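PDB 2HPS: coelenterazine-binding protein with bound coelenterazine from Renilla muelleri, which binds the luciferin coelenterazine and probably gives it up to luciferase and oxygen only when calcium is bound. Local coordinates for residues 117-121 with 153-157; 19-25 with 35-39. Where two conformers were deposited one is given. Numbering follows the deposited sequence.

In the fold
From the N terminus, helix 6-21 runs into the first EF-hand loop, which holds strand 30-32, and helix 33-47 completes the helix-loop-helix. Contact 2 closes this short loop, joining 19-25 to 35-39 within EF-hand 1 and lining part of the coelenterazine pocket. Strand 30-32 pairs with strand 75-77 of EF-hand 2. Contact 1 comes later and joins 117-121 to 153-157, the paired loop strands of EF-hands 3 and 4. The chain between them is mostly helix 121-131 and helix 137-147. The contacts follow in series and neither nest nor cross. They lie on opposite sides of the chain's centre. The centres of contact 1 and contact 2 are about 25 Å apart.

Contact 1 of 2, residues 117-121 with 153-157; sequences GYVSL and GQISR
This is the short antiparallel beta pairing that joins the loops of two EF-hands. Extended strands 118-120 and 154-156 run at 158°, with axes 4.5 Å apart at closest. Val119 and Ile155 form the hydrogen-bonded pair: Val119 N to Ile155 O and Ile155 N to Val119 O are both 2.9 Å. Ile155 O also accepts from Tyr108 OH. Tyr118 and Ser156 form a non-hydrogen-bonded pair, CA atoms 4.4 Å apart. Arg157 N gives to Gly117 O at 3.0 Å. Ser120 N and Ser156 N donate to Glu123 and Glu159, while each serine hydroxyl (chi1 p) N-caps the following helix. Tyr118 and Gln154 probably serve the two calcium sites, through their backbone carbonyls as usual at this loop position; no metal is bound here. The side chains share one face, Tyr118 CD1 to Gln154 NE2 being 3.4 Å. On the other face Val119 CG2 (chi1 m) meets Ile155 CB at 3.9 Å. A water accepts from Leu121 N at 2.9 Å and donates to Gly153 O at 2.7 Å.

Contact 2 of 2, residues 19-25 with 35-39; sequences RMQRVDV and DYELI. With CTZ (c2-hydroxy-coelenterazine), chain B.
Two parts of EF-hand 1 meet and line part of the coelenterazine pocket: the end of helix 6-21 with the loop start, and helical residues 35-39. Asp24 centres an inverse gamma turn, its carboxylate accepting from Asp28 N and Gly29 N. Val23 and Tyr36 have the nearest CA atoms, 6.0 Å apart. Val23 (chi1 t) points toward the helix. Its CG2 lies 3.6 Å from Tyr36 CD1, at the ring edge, and 3.9 Å from Ile39 CD1 (chi1 m, chi2 t). Val25 (chi1 p) reaches Leu38 (t, p), CG1 to CD2 4.3 Å. A water donates to Val23 O and Asp35 O. Arg19 is extended, chi1 to chi3 all t, so its NE donates to ligand O17 at 2.7 Å. Arg22 instead curls through m, m, m. Its guanidinium lays one face over ligand C20, its NH2 salt-bridges Asp134, and its NE gives to ligand O18 at 2.9 Å. An off-rotamer chi1 of -148° carries Tyr36 OH to ligand O17, a hydrogen bond of 2.6 Å.

Contact 1 of 2, residues 117-121 with 153-157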
ATOM      1  N   GLY A 117      13.237  12.967  -4.610  1.00 20.20           N
ATOM      2  CA  GLY A 117      13.354  11.559  -4.973  1.00 18.68           C
ATOM      3  C   GLY A 117      14.096  10.722  -3.939  1.00 17.97           C
ATOM      4  O   GLY A 117      14.590   9.636  -4.262  1.00 17.30           O
ATOM      5  N   TYR A 118      14.170  11.247  -2.713  1.00 18.02           N
ATOM      6  CA  TYR A 118      14.697  10.524  -1.537  1.00 18.66           C
ATOM      7  C   TYR A 118      13.824  10.756  -0.318  1.00 17.58           C
ATOM      8  O   TYR A 118      13.281  11.839  -0.139  1.00 18.24           O
ATOM      9  CB  TYR A 118      16.119  10.970  -1.181  1.00 19.79           C
ATOM     10  CG  TYR A 118      17.108  10.685  -2.266  1.00 22.38           C
ATOM     11  CD1 TYR A 118      17.700   9.427  -2.394  1.00 23.21           C
ATOM     12  CD2 TYR A 118      17.432  11.676  -3.196  1.00 25.64           C
ATOM     13  CE1 TYR A 118      18.611   9.170  -3.432  1.00 25.72           C
ATOM     14  CE2 TYR A 118      18.329  11.433  -4.221  1.00 26.47           C
ATOM     15  CZ  TYR A 118      18.905  10.181  -4.339  1.00 24.93           C
ATOM     16  OH  TYR A 118      19.798   9.975  -5.373  1.00 26.74           O
ATOM     17  N   VAL A 119      13.712   9.737   0.527  1.00 16.87           N
ATOM     18  CA  VAL A 119      13.002   9.882   1.803  1.00 16.49           C
ATOM     19  C   VAL A 119      13.861   9.353   2.956  1.00 16.20           C
ATOM     20  O   VAL A 119      14.452   8.284   2.859  1.00 16.54           O
ATOM     21  CB  VAL A 119      11.577   9.206   1.789  1.00 16.23           C
ATOM     22  CG1 VAL A 119      10.686   9.805   0.695  1.00 16.13           C
ATOM     23  CG2 VAL A 119      11.653   7.689   1.623  1.00 15.55           C
ATOM     24  N   SER A 120      13.942  10.122   4.038  1.00 16.71           N
ATOM     25  CA  SER A 120      14.706   9.727   5.215  1.00 17.08           C
ATOM     26  C   SER A 120      13.818   8.955   6.188  1.00 17.26           C
ATOM     27  O   SER A 120      12.585   8.910   6.032  1.00 17.01           O
ATOM     28  CB  SER A 120      15.198  10.980   5.942  1.00 16.88           C
ATOM     29  OG  SER A 120      14.073  11.694   6.470  1.00 19.87           O
ATOM     30  N   LEU A 121      14.448   8.401   7.227  1.00 16.98           N
ATOM     31  CA  LEU A 121      13.684   7.735   8.273  1.00 17.23           C
ATOM     32  C   LEU A 121      12.639   8.655   8.933  1.00 16.73           C
ATOM     33  O   LEU A 121      11.475   8.258   9.027  1.00 15.89           O
ATOM     34  CB  LEU A 121      14.594   7.057   9.308  1.00 17.12           C
ATOM     35  CG  LEU A 121      13.900   6.456  10.535  1.00 17.74           C
ATOM     36  CD1 LEU A 121      12.925   5.337  10.165  1.00 17.19           C
ATOM     37  CD2 LEU A 121      14.989   5.939  11.502  1.00 19.00           C
ATOM     38  N   GLY A 153      20.418   4.822   4.566  1.00 17.82           N
ATOM     39  CA  GLY A 153      19.718   5.684   5.510  1.00 18.28           C
ATOM     40  C   GLY A 153      18.685   6.542   4.817  1.00 18.45           C
ATOM     41  O   GLY A 153      18.151   7.465   5.409  1.00 19.16           O
ATOM     42  N   GLN A 154      18.417   6.248   3.548  1.00 18.05           N
ATOM     43  CA  GLN A 154      17.343   6.920   2.810  1.00 17.98           C
ATOM     44  C   GLN A 154      16.927   6.034   1.654  1.00 16.93           C
ATOM     45  O   GLN A 154      17.739   5.265   1.122  1.00 16.18           O
ATOM     46  CB  GLN A 154      17.768   8.301   2.299  1.00 18.81           C
ATOM     47  CG  GLN A 154      19.059   8.298   1.469  1.00 19.36           C
ATOM     48  CD  GLN A 154      19.411   9.670   0.935  1.00 20.78           C
ATOM     49  OE1 GLN A 154      18.970  10.689   1.469  1.00 23.34           O
ATOM     50  NE2 GLN A 154      20.204   9.704  -0.139  1.00 24.65           N
ATOM     51  N   ILE A 155      15.652   6.141   1.278  1.00 15.68           N
ATOM     52  CA  ILE A 155      15.105   5.311   0.222  1.00 14.91           C
ATOM     53  C   ILE A 155      14.764   6.196  -0.981  1.00 14.38           C
ATOM     54  O   ILE A 155      14.012   7.172  -0.849  1.00 14.10           O
ATOM     55  CB  ILE A 155      13.823   4.556   0.665  1.00 15.26           C
ATOM     56  CG1 ILE A 155      14.100   3.689   1.909  1.00 15.52           C
ATOM     57  CG2 ILE A 155      13.314   3.671  -0.491  1.00 15.80           C
ATOM     58  CD1 ILE A 155      12.826   3.295   2.706  1.00 16.12           C
ATOM     59  N   SER A 156      15.341   5.840  -2.127  1.00 14.24           N
ATOM     60  CA  SER A 156      15.108   6.569  -3.368  1.00 14.87           C
ATOM     61  C   SER A 156      13.747   6.188  -3.950  1.00 14.98           C
ATOM     62  O   SER A 156      13.161   5.151  -3.591  1.00 14.21           O
ATOM     63  CB  SER A 156      16.213   6.288  -4.393  1.00 15.08           C
ATOM     64  OG  SER A 156      16.088   4.994  -4.974  1.00 15.26           O
ATOM     65  N   ARG A 157      13.253   7.027  -4.853  1.00 14.65           N
ATOM     66  CA  ARG A 157      12.010   6.720  -5.547  1.00 15.06           C
ATOM     67  C   ARG A 157      12.082   5.365  -6.271  1.00 15.13           C
ATOM     68  O   ARG A 157      11.181   4.538  -6.132  1.00 15.12           O
ATOM     69  CB  ARG A 157      11.674   7.834  -6.532  1.00 14.96           C
ATOM     70  CG  ARG A 157      10.261   7.688  -7.136  1.00 15.99           C
ATOM     71  CD  ARG A 157       9.998   8.757  -8.178  1.00 19.30           C
ATOM     72  NE  ARG A 157      10.040  10.122  -7.637  1.00 19.45           N
ATOM     73  CZ  ARG A 157      10.982  11.014  -7.939  1.00 20.50           C
ATOM     74  NH1 ARG A 157      11.979  10.676  -8.745  1.00 24.03           N
ATOM     75  NH2 ARG A 157      10.941  12.239  -7.434  1.00 18.79           N
TER
HETATM   76  O   HOH W   1      17.298   8.475   7.735  1.00 19.05           O

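Contact 2 of 2, residues 19-25 with 35-39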
ATOM      1  N   ARG A  19      -2.494  -6.489   3.283  1.00 11.84           N
ATOM      2  CA  ARG A  19      -2.788  -5.134   2.802  1.00 12.25           C
ATOM      3  C   ARG A  19      -4.224  -4.745   3.177  1.00 12.28           C
ATOM      4  O   ARG A  19      -4.476  -3.655   3.670  1.00 12.75           O
ATOM      5  CB  ARG A  19      -2.626  -5.100   1.282  1.00 12.22           C
ATOM      6  CG  ARG A  19      -3.017  -3.786   0.640  1.00 12.98           C
ATOM      7  CD  ARG A  19      -2.886  -3.914  -0.880  1.00 15.26           C
ATOM      8  NE  ARG A  19      -3.631  -2.850  -1.567  1.00 16.43           N
ATOM      9  CZ  ARG A  19      -4.040  -2.909  -2.837  1.00 16.97           C
ATOM     10  NH1 ARG A  19      -3.771  -3.969  -3.603  1.00 16.22           N
ATOM     11  NH2 ARG A  19      -4.703  -1.887  -3.353  1.00 14.97           N
HETATM   12  N   MSE A  20      -5.162  -5.653   2.957  1.00 12.65           N
HETATM   13  CA  MSE A  20      -6.552  -5.320   3.189  1.00 13.74           C
HETATM   14  C   MSE A  20      -6.861  -5.158   4.662  1.00 13.44           C
HETATM   15  O   MSE A  20      -7.734  -4.354   5.038  1.00 14.07           O
HETATM   16  CB  MSE A  20      -7.464  -6.349   2.536  1.00 14.55           C
HETATM   17  CG  MSE A  20      -7.380  -6.380   1.018  1.00 17.92           C
HETATM   18 SE   MSE A  20      -7.953  -4.677   0.252  1.00 29.60          SE
HETATM   19  CE  MSE A  20      -6.406  -3.735  -0.068  1.00 21.69           C
ATOM     20  N   GLN A  21      -6.128  -5.885   5.508  1.00 12.70           N
ATOM     21  CA  GLN A  21      -6.334  -5.782   6.938  1.00 13.40           C
ATOM     22  C   GLN A  21      -5.980  -4.387   7.435  1.00 13.41           C
ATOM     23  O   GLN A  21      -6.519  -3.947   8.452  1.00 14.58           O
ATOM     24  CB  GLN A  21      -5.579  -6.853   7.731  0.65 12.50           C
ATOM     25  CG  GLN A  21      -6.298  -8.178   7.690  0.65 14.34           C
ATOM     26  CD  GLN A  21      -6.112  -9.054   8.920  0.65 16.42           C
ATOM     27  OE1 GLN A  21      -5.274  -8.802   9.791  0.65 18.20           O
ATOM     28  NE2 GLN A  21      -6.906 -10.097   8.982  0.65 17.71           N
ATOM     29  N   ARG A  22      -5.105  -3.691   6.704  1.00 13.30           N
ATOM     30  CA  ARG A  22      -4.768  -2.308   7.025  1.00 14.12           C
ATOM     31  C   ARG A  22      -5.939  -1.361   6.789  1.00 14.98           C
ATOM     32  O   ARG A  22      -5.995  -0.283   7.391  1.00 16.76           O
ATOM     33  CB  ARG A  22      -3.528  -1.836   6.244  1.00 13.94           C
ATOM     34  CG  ARG A  22      -2.251  -2.605   6.600  1.00 15.02           C
ATOM     35  CD  ARG A  22      -1.922  -2.499   8.088  1.00 15.65           C
ATOM     36  NE  ARG A  22      -1.988  -1.111   8.555  1.00 15.78           N
ATOM     37  CZ  ARG A  22      -1.948  -0.745   9.837  1.00 18.17           C
ATOM     38  NH1 ARG A  22      -2.034   0.536  10.157  1.00 18.05           N
ATOM     39  NH2 ARG A  22      -1.819  -1.658  10.799  1.00 17.53           N
ATOM     40  N   VAL A  23      -6.873  -1.770   5.936  1.00 14.01           N
ATOM     41  CA  VAL A  23      -8.059  -0.972   5.666  1.00 14.67           C
ATOM     42  C   VAL A  23      -9.091  -1.193   6.792  1.00 15.07           C
ATOM     43  O   VAL A  23      -9.916  -0.327   7.087  1.00 15.43           O
ATOM     44  CB  VAL A  23      -8.623  -1.280   4.251  1.00 14.47           C
ATOM     45  CG1 VAL A  23      -9.812  -0.352   3.904  1.00 14.94           C
ATOM     46  CG2 VAL A  23      -7.531  -1.135   3.185  1.00 14.75           C
ATOM     47  N   ASP A  24      -9.004  -2.357   7.449  1.00 15.54           N
ATOM     48  CA  ASP A  24      -9.933  -2.769   8.496  1.00 16.29           C
ATOM     49  C   ASP A  24      -9.607  -2.110   9.843  1.00 17.19           C
ATOM     50  O   ASP A  24      -9.055  -2.734  10.755  1.00 16.71           O
ATOM     51  CB  ASP A  24      -9.941  -4.311   8.619  1.00 16.65           C
ATOM     52  CG  ASP A  24     -10.915  -4.809   9.673  1.00 18.49           C
ATOM     53  OD1 ASP A  24     -11.823  -4.050  10.066  1.00 18.67           O
ATOM     54  OD2 ASP A  24     -10.766  -5.955  10.126  1.00 18.47           O
ATOM     55  N   VAL A  25      -9.971  -0.840   9.963  1.00 17.41           N
ATOM     56  CA  VAL A  25      -9.499  -0.026  11.073  1.00 19.43           C
ATOM     57  C   VAL A  25     -10.143  -0.410  12.430  1.00 19.62           C
ATOM     58  O   VAL A  25      -9.562  -0.124  13.491  1.00 21.04           O
ATOM     59  CB  VAL A  25      -9.649   1.489  10.700  1.00 19.59           C
ATOM     60  CG1 VAL A  25     -11.123   1.907  10.706  1.00 20.16           C
ATOM     61  CG2 VAL A  25      -8.798   2.372  11.580  1.00 20.99           C
ATOM     62  N   ASP A  35     -13.875   3.367   4.451  1.00 18.28           N
ATOM     63  CA  ASP A  35     -12.654   2.931   5.158  1.00 17.69           C
ATOM     64  C   ASP A  35     -11.406   3.204   4.299  1.00 16.92           C
ATOM     65  O   ASP A  35     -10.354   3.624   4.805  1.00 16.56           O
ATOM     66  CB  ASP A  35     -12.719   1.434   5.493  1.00 18.40           C
ATOM     67  CG  ASP A  35     -13.834   1.079   6.489  1.00 20.23           C
ATOM     68  OD1 ASP A  35     -14.226   1.920   7.326  1.00 21.87           O
ATOM     69  OD2 ASP A  35     -14.298  -0.083   6.440  1.00 23.87           O
ATOM     70  N   TYR A  36     -11.531   2.952   3.001  1.00 15.53           N
ATOM     71  CA  TYR A  36     -10.439   3.213   2.068  1.00 15.28           C
ATOM     72  C   TYR A  36     -10.174   4.723   1.917  1.00 15.29           C
ATOM     73  O   TYR A  36      -9.027   5.180   1.950  1.00 15.15           O
ATOM     74  CB  TYR A  36     -10.722   2.508   0.733  1.00 15.57           C
ATOM     75  CG  TYR A  36      -9.469   2.055   0.006  1.00 14.67           C
ATOM     76  CD1 TYR A  36      -8.485   1.292   0.666  1.00 16.17           C
ATOM     77  CD2 TYR A  36      -9.280   2.359  -1.349  1.00 16.32           C
ATOM     78  CE1 TYR A  36      -7.327   0.877  -0.007  1.00 16.25           C
ATOM     79  CE2 TYR A  36      -8.139   1.942  -2.025  1.00 15.23           C
ATOM     80  CZ  TYR A  36      -7.167   1.211  -1.352  1.00 15.87           C
ATOM     81  OH  TYR A  36      -6.045   0.810  -2.053  1.00 13.87           O
ATOM     82  N   GLU A  37     -11.249   5.506   1.803  1.00 15.44           N
ATOM     83  CA  GLU A  37     -11.155   6.968   1.746  1.00 15.93           C
ATOM     84  C   GLU A  37     -10.498   7.542   2.992  1.00 15.15           C
ATOM     85  O   GLU A  37      -9.822   8.549   2.918  1.00 14.52           O
ATOM     86  CB  GLU A  37     -12.549   7.589   1.597  1.00 17.01           C
ATOM     87  CG  GLU A  37     -13.281   7.232   0.309  1.00 19.10           C
ATOM     88  CD  GLU A  37     -14.617   7.947   0.196  1.00 18.95           C
ATOM     89  OE1 GLU A  37     -14.598   9.140  -0.162  1.00 23.10           O
ATOM     90  OE2 GLU A  37     -15.674   7.321   0.461  1.00 25.90           O
ATOM     91  N   LEU A  38     -10.696   6.896   4.143  1.00 13.87           N
ATOM     92  CA  LEU A  38     -10.060   7.365   5.367  1.00 14.29           C
ATOM     93  C   LEU A  38      -8.537   7.402   5.235  1.00 14.13           C
ATOM     94  O   LEU A  38      -7.889   8.321   5.726  1.00 14.60           O
ATOM     95  CB  LEU A  38     -10.463   6.485   6.555  1.00 13.98           C
ATOM     96  CG  LEU A  38      -9.813   6.790   7.916  1.00 14.23           C
ATOM     97  CD1 LEU A  38     -10.109   8.203   8.401  1.00 15.45           C
ATOM     98  CD2 LEU A  38     -10.274   5.737   8.960  1.00 14.72           C
ATOM     99  N   ILE A  39      -7.977   6.380   4.591  1.00 14.35           N
ATOM    100  CA  ILE A  39      -6.534   6.347   4.313  1.00 14.21           C
ATOM    101  C   ILE A  39      -6.111   7.561   3.477  1.00 14.45           C
ATOM    102  O   ILE A  39      -5.157   8.262   3.825  1.00 14.02           O
ATOM    103  CB  ILE A  39      -6.141   5.025   3.634  1.00 14.67           C
ATOM    104  CG1 ILE A  39      -6.365   3.887   4.625  1.00 15.49           C
ATOM    105  CG2 ILE A  39      -4.665   5.076   3.150  1.00 14.14           C
ATOM    106  CD1 ILE A  39      -6.291   2.515   4.029  1.00 17.21           C
TER
HETATM  107  N1  CTZ B 187       0.024   1.452   3.647  1.00 13.65           N
HETATM  108  C2  CTZ B 187      -1.126   1.738   4.316  1.00 13.29           C
HETATM  109  C3  CTZ B 187      -0.916   1.096   5.615  1.00 12.47           C
HETATM  110  N4  CTZ B 187       0.274   0.504   5.672  1.00 13.91           N
HETATM  111  C5  CTZ B 187       0.877  -0.200   6.652  1.00 11.67           C
HETATM  112  C6  CTZ B 187       2.145  -0.737   6.408  1.00 12.38           C
HETATM  113  N7  CTZ B 187       2.765  -0.550   5.223  1.00 12.96           N
HETATM  114  C8  CTZ B 187       2.193   0.160   4.226  1.00 13.70           C
HETATM  115  C9  CTZ B 187       0.839   0.713   4.467  1.00 12.94           C
HETATM  116  C10 CTZ B 187      -2.307   2.519   3.790  1.00 13.68           C
HETATM  117  C11 CTZ B 187      -2.863   1.731   2.630  1.00 13.90           C
HETATM  118  C12 CTZ B 187      -2.764   2.248   1.339  1.00 13.04           C
HETATM  119  C13 CTZ B 187      -3.252   1.542   0.247  1.00 16.02           C
HETATM  120  C14 CTZ B 187      -3.854   0.299   0.469  1.00 16.20           C
HETATM  121  C15 CTZ B 187      -3.949  -0.234   1.763  1.00 15.55           C
HETATM  122  C16 CTZ B 187      -3.451   0.485   2.852  1.00 14.78           C
HETATM  123  O17 CTZ B 187      -4.329  -0.394  -0.596  1.00 16.86           O
HETATM  124  O18 CTZ B 187      -1.755   1.078   6.598  1.00 13.35           O
HETATM  125  C19 CTZ B 187       2.831  -1.485   7.485  1.00 12.99           C
HETATM  126  C20 CTZ B 187       2.126  -2.294   8.379  1.00 11.75           C
HETATM  127  C21 CTZ B 187       2.803  -2.974   9.389  1.00 13.48           C
HETATM  128  C22 CTZ B 187       4.192  -2.835   9.521  1.00 12.43           C
HETATM  129  C23 CTZ B 187       4.902  -2.023   8.649  1.00 13.74           C
HETATM  130  C24 CTZ B 187       4.222  -1.343   7.631  1.00 14.40           C
HETATM  131  O25 CTZ B 187       4.824  -3.507  10.522  1.00 12.87           O
HETATM  132  C26 CTZ B 187       2.845   0.371   2.872  1.00 13.73           C
HETATM  133  C27 CTZ B 187       3.762   1.564   2.953  1.00 15.55           C
HETATM  134  C28 CTZ B 187       3.501   2.731   2.236  1.00 17.71           C
HETATM  135  C29 CTZ B 187       4.382   3.808   2.338  1.00 17.01           C
HETATM  136  C30 CTZ B 187       5.508   3.714   3.170  1.00 15.99           C
HETATM  137  C31 CTZ B 187       5.776   2.541   3.875  1.00 16.54           C
HETATM  138  C32 CTZ B 187       4.900   1.459   3.759  1.00 16.58           C
HETATM  139  O   HOH W   2      -9.232   2.517   7.003  1.00 19.97           O